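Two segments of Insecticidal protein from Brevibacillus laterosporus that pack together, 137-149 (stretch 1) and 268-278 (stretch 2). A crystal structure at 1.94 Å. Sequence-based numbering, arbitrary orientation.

Stretch 1 (137-149) STSNTTTHGLKLG
Stretch 2 268-278: IVKGQGTFKSN

Stretch 2 is extended throughout (phi -107 to -157°, psi 128 to 172° or, at Gly-271, -166°), and the strand 137-142 runs antiparallel beside it, the axes 163° apart and 4.6 Å at closest approach. The register follows from alternating CA-CA separations: the narrow, non-hydrogen-bonded pairs Thr-138/Ser-277, Asn-140/Phe-275 and Thr-142/Gly-273 lie at 4.3, 4.1 and 4.3 Å, the wide pairs Ser-139/Lys-276 and Thr-141/Thr-274 at 5.5 and 5.3 Å.

Each wide pair satisfies both amides and both carbonyls. Ser-139 N donates to Lys-276 O and Lys-276 N to Ser-139 O, both at 2.9 Å; Thr-141 N reaches Thr-274 O at 3.0 Å and Thr-274 N returns to Thr-141 O at 2.9 Å, with N-H...O angles of 156-163° across the four. Asn-278 N donates to Ser-137 O at 3.0 Å (152°). Several of these carbonyls also receive CA-H...O contacts, as from Asn-140 CA to Thr-274 O, 3.1 Å.

A beta bulge shifts the register by one after Thr-142. Thr-143 (phi/psi -97/-33°) and His-144 (-124/96°) both aim their amides at one acceptor: Thr-143 N lies 2.9 Å from Gln-272 O at 139°, and His-144 N lies 3.0 Å from the same Gln-272 O at a nearly linear 175°. Gln-272 N completes the pair by donating to His-144 O at 3.0 Å.

Side chains alternate between the sheet faces. On the face of Thr-138 (chi1 m) and Ser-277 (t), Thr-138 OG1 and Ser-277 OG hydrogen-bond at 3.0 Å; either could donate. Asn-140 and Phe-275, both chi1 p, share that face, yet their ends lead away, and Asn-140 ND2 is satisfied elsewhere in the structure. On the other face, Ser-139 OG (p) touches Lys-276 CE at 3.2 Å, while Gln-272 CD covers one face of the His-144 ring (chi1 m, chi2 63°). A water links Thr-143 OG1 (chi1 p), at 2.8 Å, to Gln-272 NE2, from which it accepts at 3.0 Å.

The chain turns a corner at 143-144, and beyond it the contact becomes apolar. Leu-146 (m, t) points toward stretch 2, its CD2 3.6 Å from CG2 of Val-269 (p); Leu-148 CD2 is 4.4 Å from Val-269 CG1. Gly-271 leaves room at this corner: an ideal CB would lie 2.4 Å from His-144 O, a clash, and 3.2 Å from Leu-146 CG.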

# COMPACT_ATOMS: atom_id res chain seq x y z
N SER A 137 6.17 8.07 -11.71
CA SER A 137 5.86 6.66 -11.64
C SER A 137 5.36 6.34 -10.24
O SER A 137 5.90 6.84 -9.25
CB SER A 137 7.10 5.80 -11.95
OG SER A 137 6.73 4.49 -12.33
N THR A 138 4.31 5.53 -10.16
CA THR A 138 3.84 4.94 -8.91
C THR A 138 3.70 3.45 -9.12
O THR A 138 3.04 3.03 -10.08
CB THR A 138 2.51 5.52 -8.47
OG1 THR A 138 2.64 6.93 -8.25
CG2 THR A 138 2.04 4.85 -7.17
N SER A 139 4.31 2.65 -8.25
CA SER A 139 4.12 1.21 -8.35
C SER A 139 3.82 0.62 -6.97
O SER A 139 4.12 1.21 -5.93
CB SER A 139 5.34 0.52 -8.99
OG SER A 139 6.50 0.65 -8.22
N ASN A 140 3.18 -0.54 -6.98
CA ASN A 140 2.88 -1.25 -5.74
C ASN A 140 3.09 -2.74 -5.97
O ASN A 140 3.14 -3.21 -7.11
CB ASN A 140 1.47 -0.89 -5.24
CG ASN A 140 0.35 -1.59 -6.02
OD1 ASN A 140 0.41 -2.79 -6.27
ND2 ASN A 140 -0.69 -0.84 -6.37
N THR A 141 3.25 -3.47 -4.87
CA THR A 141 3.35 -4.93 -4.88
C THR A 141 2.53 -5.46 -3.72
O THR A 141 2.64 -4.96 -2.61
CB THR A 141 4.80 -5.40 -4.74
OG1 THR A 141 5.57 -4.99 -5.88
CG2 THR A 141 4.85 -6.92 -4.64
N THR A 142 1.70 -6.47 -3.99
CA THR A 142 1.00 -7.15 -2.90
C THR A 142 1.93 -8.20 -2.33
O THR A 142 2.28 -9.17 -3.01
CB THR A 142 -0.30 -7.75 -3.40
OG1 THR A 142 -1.16 -6.70 -3.87
CG2 THR A 142 -1.00 -8.50 -2.25
N THR A 143 2.38 -7.99 -1.10
CA THR A 143 3.40 -8.86 -0.51
C THR A 143 2.80 -9.95 0.37
O THR A 143 3.38 -11.04 0.47
CB THR A 143 4.39 -8.03 0.31
OG1 THR A 143 3.68 -7.24 1.28
CG2 THR A 143 5.20 -7.06 -0.60
N HIS A 144 1.69 -9.67 1.04
CA HIS A 144 0.91 -10.68 1.77
C HIS A 144 -0.51 -10.60 1.20
O HIS A 144 -1.30 -9.76 1.63
CB HIS A 144 0.91 -10.42 3.27
CG HIS A 144 2.25 -10.55 3.92
ND1 HIS A 144 3.32 -9.75 3.59
CD2 HIS A 144 2.67 -11.38 4.90
CE1 HIS A 144 4.36 -10.09 4.34
NE2 HIS A 144 3.99 -11.07 5.14
N GLY A 145 -0.81 -11.48 0.24
CA GLY A 145 -2.07 -11.41 -0.46
C GLY A 145 -3.21 -12.09 0.30
O GLY A 145 -3.00 -12.88 1.22
N LEU A 146 -4.43 -11.75 -0.10
CA LEU A 146 -5.64 -12.36 0.44
C LEU A 146 -6.38 -13.02 -0.72
O LEU A 146 -6.82 -12.34 -1.66
CB LEU A 146 -6.52 -11.33 1.15
CG LEU A 146 -5.94 -10.59 2.37
CD1 LEU A 146 -6.85 -9.45 2.83
CD2 LEU A 146 -5.67 -11.53 3.52
N LYS A 147 -6.48 -14.35 -0.68
CA LYS A 147 -7.26 -15.10 -1.67
C LYS A 147 -8.69 -15.17 -1.16
O LYS A 147 -8.99 -15.91 -0.22
CB LYS A 147 -6.67 -16.49 -1.87
CG LYS A 147 -7.41 -17.29 -2.94
CD LYS A 147 -6.64 -18.53 -3.36
CE LYS A 147 -7.58 -19.58 -3.92
NZ LYS A 147 -6.86 -20.57 -4.78
N LEU A 148 -9.58 -14.38 -1.76
CA LEU A 148 -10.93 -14.20 -1.26
C LEU A 148 -11.98 -14.90 -2.10
O LEU A 148 -13.15 -14.88 -1.72
CB LEU A 148 -11.25 -12.71 -1.17
CG LEU A 148 -10.44 -11.98 -0.08
CD1 LEU A 148 -10.38 -10.48 -0.37
CD2 LEU A 148 -11.08 -12.25 1.30
N GLY A 149 -11.60 -15.53 -3.22
CA GLY A 149 -12.56 -16.20 -4.08
C GLY A 149 -13.21 -15.31 -5.11
O GLY A 149 -14.07 -15.77 -5.86
N ILE A 268 -12.49 -9.42 10.08
CA ILE A 268 -11.63 -8.61 9.22
C ILE A 268 -10.32 -9.36 9.06
O ILE A 268 -9.70 -9.76 10.05
CB ILE A 268 -11.40 -7.21 9.81
CG1 ILE A 268 -12.72 -6.45 9.90
CG2 ILE A 268 -10.37 -6.43 8.98
CD1 ILE A 268 -12.64 -5.21 10.76
N VAL A 269 -9.89 -9.55 7.81
CA VAL A 269 -8.64 -10.24 7.53
C VAL A 269 -7.66 -9.22 6.93
O VAL A 269 -8.07 -8.34 6.17
CB VAL A 269 -8.86 -11.45 6.60
CG1 VAL A 269 -9.39 -11.05 5.23
CG2 VAL A 269 -7.58 -12.25 6.47
N LYS A 270 -6.39 -9.33 7.30
CA LYS A 270 -5.39 -8.32 6.97
C LYS A 270 -4.31 -8.92 6.09
O LYS A 270 -3.80 -10.01 6.38
CB LYS A 270 -4.76 -7.74 8.23
CG LYS A 270 -3.81 -6.57 7.96
CD LYS A 270 -3.00 -6.20 9.19
CE LYS A 270 -1.58 -6.75 9.08
NZ LYS A 270 -0.76 -6.01 8.08
N GLY A 271 -3.97 -8.21 5.01
CA GLY A 271 -2.79 -8.49 4.21
C GLY A 271 -1.90 -7.26 4.14
O GLY A 271 -2.09 -6.31 4.91
N GLN A 272 -0.93 -7.25 3.22
CA GLN A 272 0.08 -6.21 3.19
C GLN A 272 0.54 -5.94 1.76
O GLN A 272 0.60 -6.86 0.93
CB GLN A 272 1.32 -6.58 4.02
CG GLN A 272 1.37 -5.96 5.39
CD GLN A 272 2.52 -6.52 6.22
OE1 GLN A 272 2.33 -6.95 7.36
NE2 GLN A 272 3.72 -6.52 5.63
N GLY A 273 0.94 -4.69 1.51
CA GLY A 273 1.60 -4.35 0.27
C GLY A 273 2.70 -3.33 0.49
O GLY A 273 2.87 -2.80 1.60
N THR A 274 3.47 -3.09 -0.57
CA THR A 274 4.47 -2.03 -0.60
C THR A 274 4.14 -1.08 -1.74
O THR A 274 3.35 -1.41 -2.64
CB THR A 274 5.90 -2.58 -0.79
OG1 THR A 274 5.96 -3.40 -1.96
CG2 THR A 274 6.35 -3.37 0.42
N PHE A 275 4.72 0.12 -1.70
CA PHE A 275 4.53 1.05 -2.81
C PHE A 275 5.76 1.95 -2.93
O PHE A 275 6.55 2.09 -1.99
CB PHE A 275 3.28 1.92 -2.64
CG PHE A 275 3.40 2.91 -1.51
CD1 PHE A 275 3.04 2.55 -0.22
CD2 PHE A 275 3.87 4.20 -1.74
CE1 PHE A 275 3.15 3.46 0.82
CE2 PHE A 275 3.99 5.11 -0.70
CZ PHE A 275 3.63 4.74 0.58
N LYS A 276 5.90 2.56 -4.10
CA LYS A 276 6.95 3.56 -4.28
C LYS A 276 6.49 4.54 -5.35
O LYS A 276 5.63 4.22 -6.17
CB LYS A 276 8.28 2.92 -4.66
CG LYS A 276 8.24 2.14 -5.94
CD LYS A 276 9.62 1.60 -6.27
CE LYS A 276 9.56 0.62 -7.44
NZ LYS A 276 10.72 0.77 -8.36
N SER A 277 7.08 5.73 -5.32
CA SER A 277 6.65 6.79 -6.23
C SER A 277 7.79 7.78 -6.40
O SER A 277 8.60 7.97 -5.50
CB SER A 277 5.40 7.48 -5.68
OG SER A 277 4.77 8.28 -6.65
N ASN A 278 7.86 8.40 -7.59
CA ASN A 278 8.88 9.41 -7.85
C ASN A 278 8.27 10.59 -8.59
O ASN A 278 7.26 10.46 -9.30
CB ASN A 278 10.06 8.85 -8.62
CG ASN A 278 9.69 8.51 -10.05
OD1 ASN A 278 9.18 7.43 -10.31
ND2 ASN A 278 9.93 9.44 -10.98
O HOH W 1 5.19 -5.74 3.14